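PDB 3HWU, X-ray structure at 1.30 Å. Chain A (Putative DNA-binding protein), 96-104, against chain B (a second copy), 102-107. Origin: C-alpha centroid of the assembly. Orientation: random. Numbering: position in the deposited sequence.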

ATOM      1  N   VAL A  96      -1.843   4.314 -10.827  1.00  9.95           N
ATOM      2  CA  VAL A  96      -0.979   4.178 -12.014  1.00  9.82           C
ATOM      3  C   VAL A  96      -0.435   5.536 -12.415  1.00 10.47           C
ATOM      4  O   VAL A  96      -1.068   6.567 -12.162  1.00 11.52           O
ATOM      5  CB  VAL A  96      -1.683   3.482 -13.209  1.00 10.66           C
ATOM      6  CG1 VAL A  96      -2.056   2.025 -12.858  1.00 12.55           C
ATOM      7  CG2 VAL A  96      -2.924   4.238 -13.692  1.00 11.67           C
ATOM      8  N   THR A  97       0.734   5.523 -13.036  1.00  9.57           N
ATOM      9  CA  THR A  97       1.388   6.734 -13.485  1.00 10.40           C
ATOM     10  C   THR A  97       2.054   6.457 -14.841  1.00 10.49           C
ATOM     11  O   THR A  97       2.416   5.312 -15.155  1.00 11.09           O
ATOM     12  CB  THR A  97       2.473   7.212 -12.493  1.00 11.84           C
ATOM     13  OG1 THR A  97       3.513   6.231 -12.415  1.00 14.62           O
ATOM     14  CG2 THR A  97       1.893   7.463 -11.080  1.00 12.75           C
ATOM     15  N   ASP A  98       2.252   7.516 -15.619  1.00 11.70           N
ATOM     16  CA  ASP A  98       2.865   7.387 -16.942  1.00 12.32           C
ATOM     17  C   ASP A  98       4.095   8.281 -17.034  1.00 10.99           C
ATOM     18  O   ASP A  98       4.699   8.649 -16.037  1.00 11.52           O
ATOM     19  CB  ASP A  98       1.852   7.723 -18.040  1.00 13.10           C
ATOM     20  CG  ASP A  98       1.442   9.189 -18.040  1.00 15.26           C
ATOM     21  OD1 ASP A  98       1.905   9.945 -17.158  1.00 15.06           O
ATOM     22  OD2 ASP A  98       0.580   9.548 -18.905  1.00 19.12           O
ATOM     23  N   GLY A  99       4.498   8.632 -18.255  1.00 11.23           N
ATOM     24  CA  GLY A  99       5.670   9.461 -18.429  1.00 12.51           C
ATOM     25  C   GLY A  99       5.514  10.910 -17.997  1.00 12.49           C
ATOM     26  O   GLY A  99       6.495  11.633 -17.973  1.00 15.39           O
ATOM     27  N   THR A 100       4.312  11.325 -17.615  1.00 12.09           N
ATOM     28  CA  THR A 100       4.119  12.619 -16.955  1.00 12.48           C
ATOM     29  C   THR A 100       4.311  12.510 -15.434  1.00 12.08           C
ATOM     30  O   THR A 100       4.340  13.533 -14.753  1.00 13.93           O
ATOM     31  CB  THR A 100       2.709  13.179 -17.155  1.00 13.84           C
ATOM     32  OG1 THR A 100       1.750  12.433 -16.389  1.00 13.32           O
ATOM     33  CG2 THR A 100       2.330  13.242 -18.617  1.00 15.56           C
ATOM     34  N   PHE A 101       4.345  11.275 -14.938  1.00 11.06           N
ATOM     35  CA  PHE A 101       4.372  10.931 -13.508  1.00 11.76           C
ATOM     36  C   PHE A 101       3.129  11.264 -12.739  1.00 11.29           C
ATOM     37  O   PHE A 101       3.022  11.008 -11.539  1.00 12.42           O
ATOM     38  CB  PHE A 101       5.636  11.461 -12.829  1.00 12.67           C
ATOM     39  CG  PHE A 101       6.901  11.041 -13.527  1.00 13.77           C
ATOM     40  CD1 PHE A 101       7.522   9.865 -13.179  1.00 14.08           C
ATOM     41  CD2 PHE A 101       7.457  11.799 -14.556  1.00 15.13           C
ATOM     42  CE1 PHE A 101       8.674   9.476 -13.829  1.00 14.54           C
ATOM     43  CE2 PHE A 101       8.591  11.369 -15.251  1.00 16.02           C
ATOM     44  CZ  PHE A 101       9.200  10.228 -14.856  1.00 15.04           C
ATOM     45  N   GLN A 102       2.100  11.762 -13.400  1.00 11.67           N
ATOM     46  CA  GLN A 102       0.855  12.103 -12.697  1.00 13.03           C
ATOM     47  C   GLN A 102       0.082  10.828 -12.379  1.00 13.03           C
ATOM     48  O   GLN A 102       0.060   9.866 -13.175  1.00 15.15           O
ATOM     49  CB  GLN A 102      -0.030  13.018 -13.531  1.00 13.38           C
ATOM     50  CG  GLN A 102       0.591  14.377 -13.755  1.00 16.72           C
ATOM     51  CD  GLN A 102      -0.085  15.202 -14.852  1.00 21.64           C
ATOM     52  OE1 GLN A 102      -1.243  14.966 -15.239  1.00 32.64           O
ATOM     53  NE2 GLN A 102       0.668  16.137 -15.394  1.00 29.80           N
ATOM     54  N   GLY A 103      -0.491  10.794 -11.187  1.00 12.40           N
ATOM     55  CA  GLY A 103      -1.238   9.615 -10.740  1.00 12.72           C
ATOM     56  C   GLY A 103      -2.705   9.569 -11.058  1.00 11.82           C
ATOM     57  O   GLY A 103      -3.381  10.592 -11.052  1.00 12.66           O
ATOM     58  N   ALA A 104      -3.199   8.354 -11.302  1.00 12.28           N
ATOM     59  CA  ALA A 104      -4.607   8.123 -11.586  1.00 11.76           C
ATOM     60  C   ALA A 104      -4.953   6.754 -11.071  1.00 11.86           C
ATOM     61  O   ALA A 104      -4.057   5.960 -10.742  1.00 14.88           O
ATOM     62  CB  ALA A 104      -4.861   8.181 -13.121  1.00 13.16           C
TER
ATOM     63  N   GLN B 102      -2.220  17.020  -5.265  1.00 11.67           N
ATOM     64  CA  GLN B 102      -2.266  16.171  -6.465  1.00 13.03           C
ATOM     65  C   GLN B 102      -1.173  15.112  -6.385  1.00 13.03           C
ATOM     66  O   GLN B 102      -0.053  15.369  -5.892  1.00 15.15           O
ATOM     67  CB  GLN B 102      -2.068  16.983  -7.737  1.00 13.38           C
ATOM     68  CG  GLN B 102      -3.202  17.950  -7.989  1.00 16.72           C
ATOM     69  CD  GLN B 102      -2.897  19.013  -9.045  1.00 21.64           C
ATOM     70  OE1 GLN B 102      -1.993  18.869  -9.886  1.00 32.64           O
ATOM     71  NE2 GLN B 102      -3.620  20.110  -8.961  1.00 29.80           N
ATOM     72  N   GLY B 103      -1.519  13.905  -6.801  1.00 12.40           N
ATOM     73  CA  GLY B 103      -0.574  12.786  -6.747  1.00 12.72           C
ATOM     74  C   GLY B 103       0.300  12.566  -7.948  1.00 11.82           C
ATOM     75  O   GLY B 103      -0.122  12.779  -9.080  1.00 12.66           O
ATOM     76  N   ALA B 104       1.522  12.098  -7.688  1.00 12.28           N
ATOM     77  CA  ALA B 104       2.483  11.788  -8.736  1.00 11.76           C
ATOM     78  C   ALA B 104       3.343  10.660  -8.241  1.00 11.86           C
ATOM     79  O   ALA B 104       3.322  10.330  -7.045  1.00 14.88           O
ATOM     80  CB  ALA B 104       3.374  13.032  -9.029  1.00 13.16           C
ATOM     81  N   GLY B 105       4.066  10.017  -9.148  1.00 10.79           N
ATOM     82  CA  GLY B 105       5.007   9.008  -8.730  1.00 11.85           C
ATOM     83  C   GLY B 105       5.259   7.963  -9.792  1.00 11.56           C
ATOM     84  O   GLY B 105       5.298   8.290 -10.993  1.00 12.53           O
ATOM     85  N   GLY B 106       5.460   6.730  -9.354  1.00 11.04           N
ATOM     86  CA  GLY B 106       5.869   5.625 -10.199  1.00 10.30           C
ATOM     87  C   GLY B 106       7.061   4.904  -9.629  1.00  9.64           C
ATOM     88  O   GLY B 106       7.151   4.689  -8.402  1.00 11.05           O
ATOM     89  N   HIS B 107       7.941   4.468 -10.522  1.00  9.64           N
ATOM     90  CA  HIS B 107       9.155   3.732 -10.157  1.00  9.12           C
ATOM     91  C   HIS B 107      10.170   4.668  -9.503  1.00  9.34           C
ATOM     92  O   HIS B 107      10.582   5.656 -10.110  1.00 10.50           O
ATOM     93  CB  HIS B 107       9.736   3.126 -11.448  1.00 11.26           C
ATOM     94  CG  HIS B 107      11.020   2.399 -11.272  1.00 13.09           C
ATOM     95  ND1 HIS B 107      11.107   1.030 -11.343  1.00 16.50           N
ATOM     96  CD2 HIS B 107      12.279   2.857 -11.105  1.00 15.53           C
ATOM     97  CE1 HIS B 107      12.367   0.671 -11.154  1.00 16.11           C
ATOM     98  NE2 HIS B 107      13.097   1.761 -10.991  1.00 17.22           N
TER

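The hydrogen bonds between these stretches are backbone to backbone, while the side chains of A:Thr97 and A:Phe101 pack beside them. A single beta bridge pairs A:Gln102 with B:Ala104, their CA atoms 4.3 Å apart. Two hydrogen bonds frame it: B:Gly105 N donates to A:Phe101 O at 2.8 Å, and A:Gly103 N donates to B:Gly103 O at 2.9 Å, the latter nearly straight at 165°. The carbonyl of A:Phe101 does double duty, since B:Ala104 CA also lies 3.0 Å from A:Phe101 O in a CA-H...O contact.

That carbonyl is presented by a tight hairpin. A:Val96 and A:Ala104 pair through two backbone hydrogen bonds, A:Val96 N to A:Ala104 O at 2.8 Å and A:Ala104 N to A:Val96 O at 2.9 Å, and between them a type I turn runs from A:Asp98 to A:Phe101, closed by A:Phe101 N donating to A:Asp98 O at 2.9 Å. A:Asp98 adopts the p rotamer, with chi2 near zero, which places its carboxylate over the turn: A:Asp98 OD1 accepts from A:Thr100 N at 2.8 Å and from A:Thr100 OG1 at 2.6 Å. A short acidic side chain suits this place because it can reach forward to the backbone amide two residues on. A:Thr100, also p, then uses the same hydroxyl oxygen as an acceptor, with A:Gln102 N donating to A:Thr100 OG1 at 3.1 Å. The result is a relay from amide to hydroxyl to carboxylate that ties the turn to the residue of the bridge, although neither A:Asp98 nor A:Thr100 touches this stretch of chain B. A:Gly99, exposed in the turn, has room for a CB as far as the other stretch is concerned.

A:Phe101 has positive phi (67°) and chi1 of -53° (m). Its CA-to-CB bond points sideways, and its buried ring meets B:Gly105 O at the edge, near the ring plane, where the aromatic hydrogens carry slight positive charge. The residue thus contributes a hydrophobic ring as well as the bridging carbonyl. A:Gln102, in contrast, points its CA-to-CB bond away; with chi1 m and chi2 t, its chain extends into an exposed region, a suitable place for a polar amide.

A:Thr97 points toward chain B. Its p rotamer sets A:Thr97 OG1 3.1 Å from B:Gly105 O and 3.3 Å from B:Gly106 CA, so a compact polar side chain packs directly against bare backbone. Here glycine matters: an ideal CB on B:Gly106 would lie only 2.8 Å from A:Thr97 OG1, a clash. Backbone angles make a separate case, since at 153/-145 for B:Gly105 and 129/-143 for B:Gly106 a CB would be jammed against the preceding carbonyl oxygen. B:Ala104, the bridge partner, offers just a methyl group, its CA-to-CB bond sideways; B:Ala104 CB lies 3.2 Å from A:Phe101 O, and so small a group suits this close, buried approach. The two Gly103 residues differ from the later glycines, for a CB would fit at either.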